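Local coordinates for solute Binding Protein, BlMnBP1 in complex with mannotriose (PDB 6FUV), which binds beta-1,4-linked manno-oligosaccharides such as mannotriose, probably delivering them to an ABC transporter for uptake into the bifidobacterial cell, at residues A[1-5]-A[96-101]. Numbering follows the deposited sequence.
Sequences NNKAG and SNYFVS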
loop_
_atom_site.group_PDB
_atom_site.type_symbol
_atom_site.label_atom_id
_atom_site.label_comp_id
_atom_site.label_asym_id
_atom_site.label_seq_id
_atom_site.Cartn_x
_atom_site.Cartn_y
_atom_site.Cartn_z
ATOM N N ASN A 1 21.793 -5.124 -13.213
ATOM C CA ASN A 1 22.931 -4.183 -13.045
ATOM C C ASN A 1 23.830 -4.652 -11.881
ATOM O O ASN A 1 24.325 -3.846 -11.083
ATOM C CB ASN A 1 22.448 -2.761 -12.764
ATOM C CG ASN A 1 21.542 -2.219 -13.847
ATOM O OD1 ASN A 1 22.005 -1.707 -14.869
ATOM N ND2 ASN A 1 20.234 -2.328 -13.626
ATOM N N ASN A 2 24.023 -5.964 -11.808
ATOM C CA ASN A 2 24.614 -6.612 -10.646
ATOM C C ASN A 2 26.115 -6.616 -10.852
ATOM O O ASN A 2 26.630 -7.387 -11.666
ATOM C CB ASN A 2 24.078 -8.030 -10.471
ATOM C CG ASN A 2 24.370 -8.594 -9.133
ATOM O OD1 ASN A 2 25.455 -8.408 -8.604
ATOM N ND2 ASN A 2 23.390 -9.283 -8.549
ATOM N N LYS A 3 26.814 -5.804 -10.067
ATOM C CA LYS A 3 28.250 -5.670 -10.186
ATOM C C LYS A 3 28.946 -6.860 -9.560
ATOM O O LYS A 3 29.978 -7.293 -10.072
ATOM C CB LYS A 3 28.713 -4.349 -9.543
ATOM C CG LYS A 3 28.252 -3.126 -10.301
ATOM C CD LYS A 3 28.613 -1.806 -9.662
ATOM C CE LYS A 3 27.828 -0.649 -10.273
ATOM N NZ LYS A 3 27.863 0.626 -9.495
ATOM N N ALA A 4 28.423 -7.385 -8.441
ATOM C CA ALA A 4 29.071 -8.535 -7.806
ATOM C C ALA A 4 28.624 -9.872 -8.376
ATOM O O ALA A 4 29.197 -10.909 -8.036
ATOM C CB ALA A 4 28.816 -8.566 -6.300
ATOM N N GLY A 5 27.636 -9.877 -9.253
ATOM C CA GLY A 5 27.146 -11.112 -9.828
ATOM C C GLY A 5 26.596 -12.088 -8.805
ATOM O O GLY A 5 26.385 -13.277 -9.095
ATOM N N SER A 96 15.215 -1.110 -14.642
ATOM C CA SER A 96 16.596 -1.423 -14.973
ATOM C C SER A 96 17.437 -0.174 -15.172
ATOM O O SER A 96 18.667 -0.287 -15.256
ATOM C CB SER A 96 16.663 -2.294 -16.211
ATOM O OG SER A 96 16.287 -1.611 -17.361
ATOM N N ASN A 97 16.805 1.006 -15.240
ATOM C CA ASN A 97 17.510 2.276 -15.297
ATOM C C ASN A 97 17.903 2.767 -13.919
ATOM O O ASN A 97 18.663 3.727 -13.827
ATOM C CB ASN A 97 16.644 3.327 -15.978
ATOM C CG ASN A 97 16.601 3.146 -17.499
ATOM O OD1 ASN A 97 17.528 2.614 -18.098
ATOM N ND2 ASN A 97 15.512 3.583 -18.121
ATOM N N TYR A 98 17.422 2.131 -12.847
ATOM C CA TYR A 98 17.743 2.628 -11.516
ATOM C C TYR A 98 18.214 1.549 -10.557
ATOM O O TYR A 98 18.986 1.823 -9.653
ATOM C CB TYR A 98 16.514 3.314 -10.919
ATOM C CG TYR A 98 16.074 4.560 -11.574
ATOM C CD1 TYR A 98 16.827 5.712 -11.439
ATOM C CD2 TYR A 98 14.911 4.606 -12.350
ATOM C CE1 TYR A 98 16.451 6.874 -12.025
ATOM C CE2 TYR A 98 14.554 5.794 -12.984
ATOM C CZ TYR A 98 15.321 6.927 -12.762
ATOM O OH TYR A 98 14.998 8.108 -13.345
ATOM N N PHE A 99 17.716 0.339 -10.681
ATOM C CA PHE A 99 17.873 -0.650 -9.630
ATOM C C PHE A 99 18.613 -1.896 -10.098
ATOM O O PHE A 99 18.682 -2.184 -11.292
ATOM C CB PHE A 99 16.492 -1.034 -9.090
ATOM C CG PHE A 99 15.699 0.119 -8.608
ATOM C CD1 PHE A 99 15.972 0.687 -7.399
ATOM C CD2 PHE A 99 14.623 0.587 -9.326
ATOM C CE1 PHE A 99 15.271 1.709 -6.969
ATOM C CE2 PHE A 99 13.884 1.632 -8.850
ATOM C CZ PHE A 99 14.194 2.171 -7.669
ATOM N N VAL A 100 19.171 -2.613 -9.128
ATOM C CA VAL A 100 19.902 -3.854 -9.381
ATOM C C VAL A 100 18.921 -5.015 -9.388
ATOM O O VAL A 100 18.049 -5.097 -8.534
ATOM C CB VAL A 100 20.984 -4.105 -8.323
ATOM C CG1 VAL A 100 21.707 -5.417 -8.624
ATOM C CG2 VAL A 100 21.953 -2.981 -8.273
ATOM N N SER A 101 19.036 -5.903 -10.367
ATOM C CA SER A 101 18.142 -7.053 -10.423
ATOM C C SER A 101 18.499 -8.062 -9.336
ATOM O O SER A 101 19.677 -8.329 -9.073
ATOM C CB SER A 101 18.210 -7.733 -11.795
ATOM O OG SER A 101 17.583 -8.995 -11.698
#
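The side-chain amide nitrogen of Asn1 serves two backbone carbonyls of the segment 96-101, donating from ND2 to Phe99 O at 2.8 Å and to Ser96 O at 3.0 Å. Neither bond is straight: the N-H angles are 135° and 148°, and both oxygens stand somewhat out of the amide plane. An asparagine suits this place because its NH2 group has two hydrogens and can offer one to each carbonyl. A chi1 of -58° sets CG beside the backbone N and brings the amide up to the turn from Ser96 to Phe99, where it ties together carbonyls three residues apart. In this periplasmic-binding-protein-type fold, the segment belongs to the loop that leads from strand 84-86 to strand 103-104, and the N-terminal segment lies across it near helix 315-330. Val100 makes the apolar part of the contact: its CG1 meets Asn2 CA at 3.7 Å, while CG2 lies 3.8 Å from Asn1 O. A beta-branched valine suits the place, since its two methyls meet these neighbours while the side chain also touches Gln318 of the helix. Asn2 crosses the valine at about a right angle and turns its amide back along its own chain: ND2 bonds to Val6 O, just past the segment, and OD1 accepts a weak bond from Gly5 N.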